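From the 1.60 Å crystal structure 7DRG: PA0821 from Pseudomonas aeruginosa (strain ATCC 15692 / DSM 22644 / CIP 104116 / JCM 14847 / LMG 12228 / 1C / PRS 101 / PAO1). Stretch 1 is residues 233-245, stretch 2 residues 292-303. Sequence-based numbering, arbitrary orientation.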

ATOM      1  N   LEU B 233     -14.657   3.096  18.904  1.00 16.90           N
ATOM      2  CA  LEU B 233     -15.621   2.537  19.835  1.00 17.81           C
ATOM      3  C   LEU B 233     -15.494   1.021  19.786  1.00 17.08           C
ATOM      4  O   LEU B 233     -15.330   0.444  18.707  1.00 17.22           O
ATOM      5  CB  LEU B 233     -17.046   2.967  19.490  1.00 17.16           C
ATOM      6  CG  LEU B 233     -17.269   4.458  19.226  1.00 18.19           C
ATOM      7  CD1 LEU B 233     -18.747   4.741  18.986  1.00 16.72           C
ATOM      8  CD2 LEU B 233     -16.749   5.301  20.396  1.00 19.42           C
ATOM      9  N   THR B 234     -15.527   0.390  20.954  1.00 17.28           N
ATOM     10  CA  THR B 234     -15.452  -1.058  21.077  1.00 16.74           C
ATOM     11  C   THR B 234     -16.564  -1.514  22.003  1.00 18.06           C
ATOM     12  O   THR B 234     -16.686  -0.994  23.112  1.00 20.23           O
ATOM     13  CB  THR B 234     -14.090  -1.489  21.622  1.00 18.34           C
ATOM     14  OG1 THR B 234     -13.060  -0.895  20.820  1.00 18.85           O
ATOM     15  CG2 THR B 234     -13.947  -3.006  21.551  1.00 22.21           C
ATOM     16  N   LEU B 235     -17.376  -2.473  21.552  1.00 16.42           N
ATOM     17  CA  LEU B 235     -18.516  -2.959  22.325  1.00 18.22           C
ATOM     18  C   LEU B 235     -18.241  -4.376  22.815  1.00 19.39           C
ATOM     19  O   LEU B 235     -17.930  -5.264  22.015  1.00 22.06           O
ATOM     20  CB  LEU B 235     -19.808  -2.920  21.496  1.00 17.73           C
ATOM     21  CG  LEU B 235     -21.094  -3.301  22.249  1.00 19.61           C
ATOM     22  CD1 LEU B 235     -22.263  -2.591  21.639  1.00 21.21           C
ATOM     23  CD2 LEU B 235     -21.347  -4.804  22.197  1.00 20.14           C
ATOM     24  N   LEU B 236     -18.393  -4.589  24.121  1.00 21.31           N
ATOM     25  CA  LEU B 236     -18.292  -5.907  24.732  1.00 18.13           C
ATOM     26  C   LEU B 236     -19.592  -6.207  25.459  1.00 23.05           C
ATOM     27  O   LEU B 236     -20.038  -5.394  26.270  1.00 24.38           O
ATOM     28  CB  LEU B 236     -17.145  -5.974  25.740  1.00 22.78           C
ATOM     29  CG  LEU B 236     -15.765  -5.471  25.318  1.00 21.72           C
ATOM     30  CD1 LEU B 236     -14.811  -5.589  26.492  1.00 25.22           C
ATOM     31  CD2 LEU B 236     -15.234  -6.245  24.119  1.00 25.11           C
ATOM     32  N   ASN B 237     -20.185  -7.369  25.187  1.00 22.17           N
ATOM     33  CA  ASN B 237     -21.294  -7.780  26.039  1.00 21.56           C
ATOM     34  C   ASN B 237     -20.746  -8.223  27.397  1.00 22.80           C
ATOM     35  O   ASN B 237     -19.536  -8.314  27.610  1.00 26.34           O
ATOM     36  CB  ASN B 237     -22.138  -8.873  25.368  1.00 22.29           C
ATOM     37  CG  ASN B 237     -21.406 -10.199  25.211  1.00 26.04           C
ATOM     38  OD1 ASN B 237     -20.183 -10.285  25.343  1.00 26.57           O
ATOM     39  ND2 ASN B 237     -22.170 -11.248  24.907  1.00 26.57           N
ATOM     40  N   ASN B 238     -21.654  -8.460  28.349  1.00 26.48           N
ATOM     41  CA  ASN B 238     -21.192  -8.740  29.703  1.00 30.58           C
ATOM     42  C   ASN B 238     -20.312  -9.983  29.761  1.00 23.76           C
ATOM     43  O   ASN B 238     -19.365 -10.030  30.553  1.00 28.62           O
ATOM     44  CB  ASN B 238     -22.376  -8.873  30.658  1.00 25.23           C
ATOM     45  CG  ASN B 238     -22.878  -7.524  31.152  1.00 33.81           C
ATOM     46  OD1 ASN B 238     -22.155  -6.527  31.108  1.00 38.43           O
ATOM     47  ND2 ASN B 238     -24.113  -7.491  31.638  1.00 41.48           N
ATOM     48  N   GLU B 239     -20.577 -10.984  28.919  1.00 29.07           N
ATOM     49  CA  GLU B 239     -19.734 -12.175  28.953  1.00 25.85           C
ATOM     50  C   GLU B 239     -18.313 -11.863  28.488  1.00 33.34           C
ATOM     51  O   GLU B 239     -17.338 -12.300  29.109  1.00 32.95           O
ATOM     52  CB  GLU B 239     -20.340 -13.301  28.117  1.00 34.52           C
ATOM     53  CG  GLU B 239     -19.427 -14.516  28.089  1.00 45.55           C
ATOM     54  CD  GLU B 239     -20.098 -15.776  27.592  1.00 52.42           C
ATOM     55  OE1 GLU B 239     -21.099 -15.672  26.852  1.00 53.43           O
ATOM     56  OE2 GLU B 239     -19.613 -16.872  27.948  1.00 52.88           O
ATOM     57  N   ARG B 240     -18.171 -11.118  27.387  1.00 26.37           N
ATOM     58  CA  ARG B 240     -16.837 -10.724  26.939  1.00 25.35           C
ATOM     59  C   ARG B 240     -16.171  -9.798  27.944  1.00 26.41           C
ATOM     60  O   ARG B 240     -14.955  -9.872  28.160  1.00 30.89           O
ATOM     61  CB  ARG B 240     -16.922 -10.055  25.572  1.00 28.78           C
ATOM     62  CG  ARG B 240     -17.147 -11.042  24.452  1.00 27.59           C
ATOM     63  CD  ARG B 240     -17.576 -10.369  23.151  1.00 23.49           C
ATOM     64  NE  ARG B 240     -17.545 -11.340  22.070  1.00 25.56           N
ATOM     65  CZ  ARG B 240     -18.506 -12.223  21.830  1.00 22.57           C
ATOM     66  NH1 ARG B 240     -19.607 -12.242  22.581  1.00 23.74           N
ATOM     67  NH2 ARG B 240     -18.367 -13.076  20.829  1.00 24.37           N
ATOM     68  N   LEU B 241     -16.953  -8.911  28.562  1.00 30.95           N
ATOM     69  CA  LEU B 241     -16.408  -8.021  29.581  1.00 29.04           C
ATOM     70  C   LEU B 241     -15.832  -8.808  30.752  1.00 28.65           C
ATOM     71  O   LEU B 241     -14.744  -8.490  31.248  1.00 33.44           O
ATOM     72  CB  LEU B 241     -17.493  -7.056  30.054  1.00 32.70           C
ATOM     73  CG  LEU B 241     -17.121  -6.067  31.156  1.00 29.28           C
ATOM     74  CD1 LEU B 241     -15.954  -5.189  30.731  1.00 31.67           C
ATOM     75  CD2 LEU B 241     -18.329  -5.225  31.514  1.00 30.73           C
ATOM     76  N   ALA B 242     -16.531  -9.859  31.186  1.00 31.21           N
ATOM     77  CA  ALA B 242     -16.019 -10.696  32.268  1.00 36.73           C
ATOM     78  C   ALA B 242     -14.760 -11.446  31.845  1.00 39.43           C
ATOM     79  O   ALA B 242     -13.805 -11.550  32.624  1.00 40.25           O
ATOM     80  CB  ALA B 242     -17.103 -11.672  32.729  1.00 33.14           C
ATOM     81  N   LEU B 243     -14.735 -11.970  30.614  1.00 34.89           N
ATOM     82  CA  LEU B 243     -13.543 -12.652  30.126  1.00 35.32           C
ATOM     83  C   LEU B 243     -12.351 -11.711  30.003  1.00 36.76           C
ATOM     84  O   LEU B 243     -11.207 -12.171  30.066  1.00 37.55           O
ATOM     85  CB  LEU B 243     -13.826 -13.316  28.775  1.00 36.36           C
ATOM     86  CG  LEU B 243     -14.661 -14.597  28.815  1.00 42.26           C
ATOM     87  CD1 LEU B 243     -15.172 -14.950  27.430  1.00 42.52           C
ATOM     88  CD2 LEU B 243     -13.847 -15.751  29.386  1.00 42.78           C
ATOM     89  N   ALA B 244     -12.588 -10.408  29.846  1.00 33.48           N
ATOM     90  CA  ALA B 244     -11.509  -9.433  29.753  1.00 35.50           C
ATOM     91  C   ALA B 244     -11.018  -8.965  31.115  1.00 37.09           C
ATOM     92  O   ALA B 244     -10.111  -8.128  31.178  1.00 40.14           O
ATOM     93  CB  ALA B 244     -11.955  -8.224  28.924  1.00 36.42           C
ATOM     94  N   GLY B 245     -11.590  -9.479  32.200  1.00 38.66           N
ATOM     95  CA  GLY B 245     -11.192  -9.115  33.543  1.00 39.20           C
ATOM     96  C   GLY B 245     -12.215  -8.307  34.310  1.00 41.48           C
ATOM     97  O   GLY B 245     -12.025  -8.088  35.512  1.00 39.60           O
ATOM     98  N   LEU B 292      -3.272   0.973  23.314  1.00 23.79           N
ATOM     99  CA  LEU B 292      -3.499   0.688  24.723  1.00 25.34           C
ATOM    100  C   LEU B 292      -4.743  -0.175  24.926  1.00 24.50           C
ATOM    101  O   LEU B 292      -4.731  -1.111  25.735  1.00 26.95           O
ATOM    102  CB  LEU B 292      -3.600   1.996  25.506  1.00 23.91           C
ATOM    103  CG  LEU B 292      -2.299   2.799  25.593  1.00 32.04           C
ATOM    104  CD1 LEU B 292      -2.566   4.149  26.231  1.00 36.66           C
ATOM    105  CD2 LEU B 292      -1.225   2.031  26.367  1.00 30.85           C
ATOM    106  N   LEU B 293      -5.821   0.104  24.189  1.00 22.53           N
ATOM    107  CA  LEU B 293      -7.015  -0.717  24.342  1.00 21.33           C
ATOM    108  C   LEU B 293      -6.799  -2.119  23.785  1.00 24.46           C
ATOM    109  O   LEU B 293      -7.242  -3.103  24.388  1.00 23.88           O
ATOM    110  CB  LEU B 293      -8.205  -0.047  23.661  1.00 22.39           C
ATOM    111  CG  LEU B 293      -9.514  -0.824  23.811  1.00 24.88           C
ATOM    112  CD1 LEU B 293      -9.905  -0.987  25.277  1.00 23.54           C
ATOM    113  CD2 LEU B 293     -10.608  -0.121  23.060  1.00 25.55           C
ATOM    114  N   ASN B 294      -6.134  -2.230  22.631  1.00 24.01           N
ATOM    115  CA  ASN B 294      -5.856  -3.547  22.070  1.00 23.36           C
ATOM    116  C   ASN B 294      -5.016  -4.382  23.025  1.00 25.35           C
ATOM    117  O   ASN B 294      -5.220  -5.595  23.142  1.00 28.14           O
ATOM    118  CB  ASN B 294      -5.163  -3.397  20.712  1.00 22.59           C
ATOM    119  CG  ASN B 294      -4.720  -4.725  20.117  1.00 26.16           C
ATOM    120  OD1 ASN B 294      -5.496  -5.416  19.454  1.00 26.96           O
ATOM    121  ND2 ASN B 294      -3.452  -5.074  20.329  1.00 23.46           N
ATOM    122  N   HIS B 295      -4.067  -3.747  23.720  1.00 26.56           N
ATOM    123  CA  HIS B 295      -3.257  -4.470  24.696  1.00 26.26           C
ATOM    124  C   HIS B 295      -4.122  -5.035  25.820  1.00 29.03           C
ATOM    125  O   HIS B 295      -3.933  -6.182  26.243  1.00 32.56           O
ATOM    126  CB  HIS B 295      -2.175  -3.545  25.251  1.00 30.00           C
ATOM    127  CG  HIS B 295      -1.143  -4.250  26.074  1.00 34.46           C
ATOM    128  ND1 HIS B 295      -0.146  -5.019  25.516  1.00 38.65           N
ATOM    129  CD2 HIS B 295      -0.957  -4.304  27.414  1.00 37.44           C
ATOM    130  CE1 HIS B 295       0.612  -5.516  26.477  1.00 38.19           C
ATOM    131  NE2 HIS B 295       0.143  -5.096  27.639  1.00 40.02           N
ATOM    132  N   ALA B 296      -5.089  -4.249  26.298  1.00 27.47           N
ATOM    133  CA  ALA B 296      -5.953  -4.699  27.388  1.00 27.22           C
ATOM    134  C   ALA B 296      -6.897  -5.818  26.962  1.00 30.63           C
ATOM    135  O   ALA B 296      -7.287  -6.645  27.795  1.00 31.43           O
ATOM    136  CB  ALA B 296      -6.766  -3.524  27.934  1.00 28.84           C
ATOM    137  N   LEU B 297      -7.283  -5.865  25.686  1.00 27.19           N
ATOM    138  CA  LEU B 297      -8.313  -6.787  25.227  1.00 28.98           C
ATOM    139  C   LEU B 297      -7.799  -7.927  24.358  1.00 29.15           C
ATOM    140  O   LEU B 297      -8.594  -8.785  23.973  1.00 28.36           O
ATOM    141  CB  LEU B 297      -9.394  -6.021  24.455  1.00 26.79           C
ATOM    142  CG  LEU B 297     -10.169  -4.972  25.252  1.00 27.02           C
ATOM    143  CD1 LEU B 297     -11.276  -4.364  24.396  1.00 23.91           C
ATOM    144  CD2 LEU B 297     -10.747  -5.580  26.522  1.00 27.30           C
ATOM    145  N   LYS B 298      -6.505  -7.977  24.035  1.00 31.36           N
ATOM    146  CA  LYS B 298      -6.073  -8.988  23.076  1.00 30.54           C
ATOM    147  C   LYS B 298      -6.208 -10.407  23.613  1.00 29.96           C
ATOM    148  O   LYS B 298      -6.191 -11.359  22.823  1.00 33.36           O
ATOM    149  CB  LYS B 298      -4.639  -8.719  22.626  1.00 32.04           C
ATOM    150  CG  LYS B 298      -3.598  -8.757  23.719  1.00 33.86           C
ATOM    151  CD  LYS B 298      -2.267  -8.306  23.140  1.00 42.20           C
ATOM    152  CE  LYS B 298      -1.118  -8.532  24.100  1.00 39.37           C
ATOM    153  NZ  LYS B 298       0.156  -8.069  23.489  1.00 40.58           N
ATOM    154  N   GLY B 299      -6.359 -10.570  24.927  1.00 30.95           N
ATOM    155  CA  GLY B 299      -6.660 -11.874  25.490  1.00 34.92           C
ATOM    156  C   GLY B 299      -8.003 -12.434  25.072  1.00 40.62           C
ATOM    157  O   GLY B 299      -8.216 -13.646  25.182  1.00 35.57           O
ATOM    158  N   ILE B 300      -8.915 -11.587  24.593  1.00 29.38           N
ATOM    159  CA  ILE B 300     -10.208 -12.048  24.104  1.00 29.56           C
ATOM    160  C   ILE B 300     -10.372 -11.784  22.605  1.00 26.07           C
ATOM    161  O   ILE B 300     -11.487 -11.717  22.109  1.00 26.25           O
ATOM    162  CB  ILE B 300     -11.374 -11.437  24.906  1.00 29.54           C
ATOM    163  CG1 ILE B 300     -11.423  -9.908  24.763  1.00 24.50           C
ATOM    164  CG2 ILE B 300     -11.294 -11.863  26.363  1.00 29.02           C
ATOM    165  CD1 ILE B 300     -12.783  -9.295  25.108  1.00 26.07           C
ATOM    166  N   ARG B 301      -9.273 -11.639  21.873  1.00 27.05           N
ATOM    167  CA  ARG B 301      -9.335 -11.446  20.430  1.00 25.55           C
ATOM    168  C   ARG B 301      -9.340 -12.794  19.717  1.00 26.14           C
ATOM    169  O   ARG B 301      -8.680 -13.742  20.153  1.00 27.62           O
ATOM    170  CB  ARG B 301      -8.147 -10.605  19.956  1.00 24.65           C
ATOM    171  CG  ARG B 301      -8.260 -10.103  18.522  1.00 26.67           C
ATOM    172  CD  ARG B 301      -7.073  -9.220  18.193  1.00 25.48           C
ATOM    173  NE  ARG B 301      -5.821  -9.969  18.140  1.00 28.09           N
ATOM    174  CZ  ARG B 301      -4.651  -9.492  18.550  1.00 30.25           C
ATOM    175  NH1 ARG B 301      -4.578  -8.271  19.061  1.00 29.64           N
ATOM    176  NH2 ARG B 301      -3.558 -10.238  18.463  1.00 31.38           N
ATOM    177  N   TYR B 302     -10.093 -12.881  18.620  1.00 23.86           N
ATOM    178  CA  TYR B 302     -10.058 -14.084  17.799  1.00 24.82           C
ATOM    179  C   TYR B 302      -8.633 -14.353  17.329  1.00 27.92           C
ATOM    180  O   TYR B 302      -7.912 -13.435  16.932  1.00 28.23           O
ATOM    181  CB  TYR B 302     -10.979 -13.944  16.581  1.00 24.07           C
ATOM    182  CG  TYR B 302     -12.463 -13.972  16.870  1.00 21.27           C
ATOM    183  CD1 TYR B 302     -13.106 -15.155  17.226  1.00 23.58           C
ATOM    184  CD2 TYR B 302     -13.230 -12.823  16.753  1.00 19.80           C
ATOM    185  CE1 TYR B 302     -14.469 -15.184  17.486  1.00 23.93           C
ATOM    186  CE2 TYR B 302     -14.589 -12.842  17.004  1.00 23.47           C
ATOM    187  CZ  TYR B 302     -15.204 -14.023  17.366  1.00 23.97           C
ATOM    188  OH  TYR B 302     -16.560 -14.032  17.614  1.00 24.41           O
ATOM    189  N   GLU B 303      -8.220 -15.622  17.393  1.00 27.17           N
ATOM    190  CA  GLU B 303      -6.914 -15.987  16.858  1.00 30.14           C
ATOM    191  C   GLU B 303      -6.917 -15.957  15.339  1.00 28.10           C
ATOM    192  O   GLU B 303      -5.890 -15.658  14.715  1.00 28.55           O
ATOM    193  CB  GLU B 303      -6.512 -17.370  17.364  1.00 35.44           C
ATOM    194  CG  GLU B 303      -6.624 -17.522  18.869  1.00 52.25           C
ATOM    195  CD  GLU B 303      -6.157 -18.878  19.359  1.00 66.80           C
ATOM    196  OE1 GLU B 303      -6.975 -19.605  19.963  1.00 68.13           O
ATOM    197  OE2 GLU B 303      -4.975 -19.214  19.137  1.00 71.12           O
TER
HETATM  198  O   HOH W   1      -7.665  -7.038  30.425  1.00 43.36           O

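Strand 233-237 and helix 292-297 of PA0821 run in nearly the same direction, their axes 17° apart and 11.3 Å distant at closest approach, a spacing filled by side chains. No direct hydrogen bond joins the two stretches; apolar packing and one bridging water connect them, and 367 Å² of surface, both sides summed, is buried. Along stretch 2, the first residue to touch is Leu293, whose CB points toward the strand. With chi1 t and chi2 p, it brings Leu293 CD2 to 3.4 Å from Thr234 OG1. This is a van der Waals contact, and the hydroxyl finds its hydrogen bond with a residue just outside the stretches. Ala296 contributes through its backbone: a water lies within hydrogen-bonding distance of both Ala296 O (2.7 Å from the water O) and Ala244 O (2.8 Å from the same water O), bridging carbonyls that could not bond to each other. Leu297 leaves its backbone sideways, but its m,t rotamer carries the methyl groups to the other stretch. Leu297 CD1 lies 4.1 Å from Thr234 CG2, while Leu297 CD2 sits 4.1 Å from Leu236 CD1 and 3.8 Å from Ala244 CB, so this one buried leucine spans the strand and the residue that follows helix 238-243. Thr234 and Leu236, alternate residues of the strand, both point toward stretch 2; Leu235 between them does not reach it. Ile300 has the largest covered area, 92 Å². Ile300 CD1 lies 4.0 Å from Leu236 CD2, 4.0 Å from Ala244 CB and 3.8 Å from Arg240 O; Ile300 CG2 lies 3.8 Å from Leu243 CB and 3.7 Å from Leu243 O. The branched side chain thus uses both terminal methyls against helix 238-243 and the residue after it. The small Ala244 suits this site: its single methyl touches both Leu297 and Ile300 where the backbones come close, Ala244 CA being 6.1 Å from Leu297 CA. Gly245 then ends the helix in a Schellman motif at positive phi, a conformation that would jam a CB against the preceding carbonyl. At the other end of the helix, Asn237 OD1 caps by accepting from Arg240 N (3.0 Å) and takes a weak bond from Arg240 NH1 (3.4 Å). Last along stretch 2, Tyr302 extends its ring so that Tyr302 OH lies 3.8 Å from Arg240 NH2, at the edge of the guanidinium and near its plane; both atoms are hydrogen-bonded elsewhere in the structure.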